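Hypothetical protein (PDB 1XPJ) is of unknown function but probably acts as a haloacid dehalogenase-like hydrolase, perhaps in capsular polysaccharide biosynthesis. Local coordinates at residues D98-V102 / I115-F119; P25-V29 / P104-A108. All blocks are in the same frame, centred on the assembly; numbering follows the deposited sequence.

Contact 1: D98-V102 / I115-F119; sequences DDRAV and IHQLF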
loop_
_atom_site.group_PDB
_atom_site.type_symbol
_atom_site.label_atom_id
_atom_site.label_comp_id
_atom_site.label_asym_id
_atom_site.label_seq_id
_atom_site.Cartn_x
_atom_site.Cartn_y
_atom_site.Cartn_z
ATOM N N ASP A 98 -1.193 2.179 20.729
ATOM C CA ASP A 98 -2.134 1.125 20.351
ATOM C C ASP A 98 -2.655 0.404 21.598
ATOM O O ASP A 98 -1.849 -0.017 22.431
ATOM C CB ASP A 98 -1.417 0.112 19.443
ATOM C CG ASP A 98 -2.378 -0.728 18.629
ATOM O OD1 ASP A 98 -3.431 -1.161 19.172
ATOM O OD2 ASP A 98 -2.155 -1.020 17.424
ATOM N N ASP A 99 -3.977 0.243 21.717
ATOM C CA ASP A 99 -4.564 -0.468 22.858
ATOM C C ASP A 99 -4.295 -1.977 22.877
ATOM O O ASP A 99 -4.448 -2.608 23.919
ATOM C CB ASP A 99 -6.063 -0.155 23.038
ATOM C CG ASP A 99 -6.956 -0.814 21.992
ATOM O OD1 ASP A 99 -6.472 -1.180 20.912
ATOM O OD2 ASP A 99 -8.177 -0.992 22.154
ATOM N N ARG A 100 -3.902 -2.535 21.725
ATOM C CA ARG A 100 -3.516 -3.945 21.609
ATOM C C ARG A 100 -2.011 -4.128 21.406
ATOM O O ARG A 100 -1.587 -5.105 20.794
ATOM C CB ARG A 100 -4.242 -4.650 20.454
ATOM C CG ARG A 100 -5.772 -4.618 20.499
ATOM C CD ARG A 100 -6.399 -5.253 21.728
ATOM N NE ARG A 100 -5.942 -6.622 21.952
ATOM C CZ ARG A 100 -6.637 -7.714 21.644
ATOM N NH1 ARG A 100 -7.835 -7.617 21.082
ATOM N NH2 ARG A 100 -6.131 -8.915 21.895
ATOM N N ALA A 101 -1.189 -3.217 21.909
ATOM C CA ALA A 101 0.239 -3.379 21.697
ATOM C C ALA A 101 0.946 -3.896 22.933
ATOM O O ALA A 101 0.685 -3.432 24.032
ATOM C CB ALA A 101 0.856 -2.100 21.248
ATOM N N VAL A 102 1.829 -4.874 22.744
ATOM C CA VAL A 102 2.759 -5.270 23.784
ATOM C C VAL A 102 4.201 -5.129 23.328
ATOM O O VAL A 102 4.523 -5.307 22.154
ATOM C CB VAL A 102 2.508 -6.725 24.329
ATOM C CG1 VAL A 102 1.041 -6.905 24.768
ATOM C CG2 VAL A 102 2.951 -7.795 23.330
ATOM N N ILE A 115 -1.618 -11.515 28.939
ATOM C CA ILE A 115 -1.660 -10.514 27.871
ATOM C C ILE A 115 -3.087 -9.974 27.751
ATOM O O ILE A 115 -3.302 -8.759 27.650
ATOM C CB ILE A 115 -1.191 -11.103 26.502
ATOM C CG1 ILE A 115 0.229 -11.674 26.572
ATOM C CG2 ILE A 115 -1.296 -10.063 25.390
ATOM C CD1 ILE A 115 1.328 -10.648 26.694
ATOM N N HIS A 116 -4.045 -10.896 27.766
ATOM C CA HIS A 116 -5.465 -10.574 27.705
ATOM C C HIS A 116 -5.860 -9.607 28.811
ATOM O O HIS A 116 -6.690 -8.730 28.590
ATOM C CB HIS A 116 -6.303 -11.855 27.794
ATOM C CG HIS A 116 -6.652 -12.445 26.462
ATOM N ND1 HIS A 116 -7.383 -13.611 26.329
ATOM C CD2 HIS A 116 -6.378 -12.027 25.200
ATOM C CE1 HIS A 116 -7.543 -13.885 25.045
ATOM N NE2 HIS A 116 -6.943 -12.938 24.339
ATOM N N GLN A 117 -5.249 -9.768 29.988
ATOM C CA GLN A 117 -5.514 -8.915 31.158
ATOM C C GLN A 117 -5.022 -7.484 30.981
ATOM O O GLN A 117 -5.701 -6.558 31.412
ATOM C CB GLN A 117 -4.928 -9.515 32.446
ATOM C CG GLN A 117 -5.879 -10.453 33.199
ATOM C CD GLN A 117 -5.156 -11.620 33.877
ATOM O OE1 GLN A 117 -3.970 -11.522 34.212
ATOM N NE2 GLN A 117 -5.871 -12.721 34.083
ATOM N N LEU A 118 -3.845 -7.313 30.362
ATOM C CA LEU A 118 -3.310 -5.981 30.048
ATOM C C LEU A 118 -4.312 -5.203 29.217
ATOM O O LEU A 118 -4.537 -4.024 29.440
ATOM C CB LEU A 118 -2.008 -6.075 29.235
ATOM C CG LEU A 118 -0.641 -6.293 29.893
ATOM C CD1 LEU A 118 0.443 -6.301 28.812
ATOM C CD2 LEU A 118 -0.337 -5.265 31.007
ATOM N N PHE A 119 -4.896 -5.890 28.246
ATOM C CA PHE A 119 -5.815 -5.292 27.297
ATOM C C PHE A 119 -7.143 -4.955 27.947
ATOM O O PHE A 119 -7.665 -3.862 27.734
ATOM C CB PHE A 119 -6.023 -6.240 26.102
ATOM C CG PHE A 119 -4.767 -6.507 25.316
ATOM C CD1 PHE A 119 -3.718 -5.586 25.314
ATOM C CD2 PHE A 119 -4.624 -7.692 24.590
ATOM C CE1 PHE A 119 -2.546 -5.828 24.592
ATOM C CE2 PHE A 119 -3.464 -7.947 23.857
ATOM C CZ PHE A 119 -2.416 -7.008 23.856
HETATM O O HOH W 1 -7.477 -3.635 24.387
#
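Ile115 opens the helical side of this contact: its CG2 meets Val102 CG1 at 4.0 Å, and the pair also sets the register at this end, with CA atoms 8.0 Å apart. Three residues on, Leu118 again points its CA-to-CB bond toward the 98-102 segment and places CD1 4.1 Å from Val102 CG1. Phe119 makes the closest approach. One face of its ring lies against Arg100, whose CA sits 4.1 Å from the ring centroid and 28° off the normal, a CH-pi contact; Arg100 NE comes to 3.1 Å of Phe119 CD2 over the same face. Val102 CG1 reaches Phe119 CZ at 3.6 Å, so this one methyl touches all three helix side chains. A water links the backbones, donating to Asp99 O (3.2 Å) and, weakly, to Phe119 O (3.4 Å). What presents Arg100 to the ring is a type I beta turn from Asp98 to Ala101, which includes an Asx turn: Arg100 N donates to Asp98 OD1 at 2.9 Å and 165°. The guanidinium's NH1 is bound by His92 O of the second subunit. The helix backs a turn facing that subunit's apparent HAD-type DxDx(T/V) loop, whose Thr11 OG1 weakly hydrogen-bonds Asp99 N. Helix 112-120 packs on the turn and on strand 101-102, whose Ala101 and Val102 form a parallel ladder with a strand of the second subunit, while Val102 also touches Phe107 of helix 104-109.

Contact 2: P25-V29 / P104-A108; sequences PRLDV and PSEFA
Two helix beginnings meet at a small apolar joint. Pro25 and Arg26 are extended (phi/psi -70/141 and -86/91), Arg26 takes the N-cap position, and helix 27-38 starts at Leu27; residues 104-108 are helical from Pro104 on, with Ala108 N donating to Pro104 O at 3.1 Å. The backbones come nearest at Val29 and Ala108, CA to CA 5.3 Å, a closeness that Ala108's lone methyl permits. Val29 (chi1 t) is the bump. Its CG2 enters the hollow formed by Pro104 and Ala108, 3.8 Å from Pro104 CB, 3.7 Å from Pro104 O and 4.4 Å from Ala108 CB, while CG1 lies 4.2 Å from Phe107 CD2. Phe107 (chi1 t) bounds the hollow and turns its ring edge to Val29 O, CE2 to O 3.6 Å. In a HAD-like fold this joins the helix after the first strand to a late helix beside the probable catalytic loop: Pro104 touches Thr11, part of an apparent DxDx(T/V) signature, and Arg26 NH1 donates to Gly10 O in that loop. Arg26, m, t, p along chi1 to chi3, brings its guanidinium end up to Pro104, NH1 to CB 3.6 Å. At the margin, Asp28 (chi1 p) puts OD2 4.0 Å from Ala108 CB, and its OD1 takes a weak bond from Val29 N at 2.8 Å and 126°.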
loop_
_atom_site.group_PDB
_atom_site.type_symbol
_atom_site.label_atom_id
_atom_site.label_comp_id
_atom_site.label_asym_id
_atom_site.label_seq_id
_atom_site.Cartn_x
_atom_site.Cartn_y
_atom_site.Cartn_z
ATOM N N PRO A 25 19.802 -12.654 16.869
ATOM C CA PRO A 25 18.431 -13.010 17.294
ATOM C C PRO A 25 18.145 -12.802 18.809
ATOM O O PRO A 25 18.974 -13.089 19.655
ATOM C CB PRO A 25 18.217 -14.470 16.927
ATOM C CG PRO A 25 19.618 -15.086 16.876
ATOM C CD PRO A 25 20.530 -13.877 16.555
ATOM N N ARG A 26 16.914 -12.311 19.090
ATOM C CA ARG A 26 16.250 -12.393 20.386
ATOM C C ARG A 26 15.512 -13.706 20.509
ATOM O O ARG A 26 14.415 -13.862 20.011
ATOM C CB ARG A 26 15.268 -11.224 20.553
ATOM C CG ARG A 26 15.907 -9.897 20.760
ATOM C CD ARG A 26 14.909 -8.853 21.273
ATOM N NE ARG A 26 14.570 -9.106 22.676
ATOM C CZ ARG A 26 13.834 -8.176 23.310
ATOM N NH1 ARG A 26 13.453 -7.081 22.672
ATOM N NH2 ARG A 26 13.459 -8.382 24.575
ATOM N N LEU A 27 16.261 -14.660 21.059
ATOM C CA LEU A 27 15.841 -16.066 21.136
ATOM C C LEU A 27 14.592 -16.337 21.982
ATOM O O LEU A 27 13.755 -17.167 21.616
ATOM C CB LEU A 27 16.994 -16.954 21.616
ATOM C CG LEU A 27 18.236 -17.094 20.726
ATOM C CD1 LEU A 27 19.395 -17.705 21.540
ATOM C CD2 LEU A 27 17.971 -17.894 19.432
ATOM N N ASP A 28 14.470 -15.659 23.116
ATOM C CA ASP A 28 13.273 -15.808 23.946
ATOM C C ASP A 28 12.005 -15.343 23.199
ATOM O O ASP A 28 10.968 -16.010 23.257
ATOM C CB ASP A 28 13.438 -15.093 25.295
ATOM C CG ASP A 28 13.770 -13.605 25.153
ATOM O OD1 ASP A 28 14.094 -13.140 24.040
ATOM O OD2 ASP A 28 13.737 -12.812 26.111
ATOM N N VAL A 29 12.104 -14.226 22.472
ATOM C CA VAL A 29 10.957 -13.682 21.727
ATOM C C VAL A 29 10.529 -14.630 20.610
ATOM O O VAL A 29 9.341 -14.936 20.477
ATOM C CB VAL A 29 11.229 -12.259 21.142
ATOM C CG1 VAL A 29 10.144 -11.869 20.155
ATOM C CG2 VAL A 29 11.348 -11.203 22.259
ATOM N N PRO A 104 8.188 -6.418 23.322
ATOM C CA PRO A 104 8.731 -7.778 23.208
ATOM C C PRO A 104 9.122 -8.381 24.556
ATOM O O PRO A 104 9.050 -9.605 24.676
ATOM C CB PRO A 104 9.943 -7.620 22.269
ATOM C CG PRO A 104 9.785 -6.293 21.629
ATOM C CD PRO A 104 9.004 -5.443 22.576
ATOM N N SER A 105 9.482 -7.564 25.547
ATOM C CA SER A 105 9.779 -8.092 26.886
ATOM C C SER A 105 8.515 -8.543 27.606
ATOM O O SER A 105 8.549 -9.524 28.329
ATOM C CB SER A 105 10.547 -7.085 27.763
ATOM O OG SER A 105 9.741 -5.940 28.036
ATOM N N GLU A 106 7.407 -7.839 27.415
ATOM C CA GLU A 106 6.135 -8.299 27.974
ATOM C C GLU A 106 5.668 -9.601 27.306
ATOM O O GLU A 106 5.193 -10.503 27.983
ATOM C CB GLU A 106 5.047 -7.233 27.835
ATOM C CG GLU A 106 5.364 -5.922 28.542
ATOM C CD GLU A 106 4.334 -4.840 28.269
ATOM O OE1 GLU A 106 4.102 -4.519 27.075
ATOM O OE2 GLU A 106 3.762 -4.314 29.255
ATOM N N PHE A 107 5.812 -9.686 25.985
ATOM C CA PHE A 107 5.391 -10.844 25.201
ATOM C C PHE A 107 6.146 -12.112 25.591
ATOM O O PHE A 107 5.595 -13.214 25.550
ATOM C CB PHE A 107 5.615 -10.558 23.706
ATOM C CG PHE A 107 5.360 -11.744 22.789
ATOM C CD1 PHE A 107 4.076 -12.270 22.633
ATOM C CD2 PHE A 107 6.408 -12.312 22.054
ATOM C CE1 PHE A 107 3.832 -13.360 21.757
ATOM C CE2 PHE A 107 6.173 -13.393 21.171
ATOM C CZ PHE A 107 4.885 -13.919 21.028
ATOM N N ALA A 108 7.419 -11.937 25.929
ATOM C CA ALA A 108 8.304 -13.045 26.265
ATOM C C ALA A 108 8.017 -13.595 27.654
ATOM O O ALA A 108 8.213 -14.783 27.895
ATOM C CB ALA A 108 9.770 -12.608 26.167
#

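Overall arrangement
Along the chain the segments alternate: 25-29, then 98-102, 104-108 and 115-119, so the two contacts interlock, their centres 16 Å apart. Strand 101-102, helix 104-109 and helix 112-120 follow one another, and helix 104-109 belongs to contact 2 and also touches contact 1. The contacts meet directly there, Val102 CG2 to Phe107 CB at 3.9 Å and Ile115 CD1 to Glu106 O at 4.1 Å. Contact 2 ties this C-terminal unit back to helix 27-38, about 10 Å from the chain centre; contact 1, at about 16 Å, folds the unit on itself farther out. Both meet the second subunit, so the C-terminal part packs on its own HAD-like body and also joins the interface.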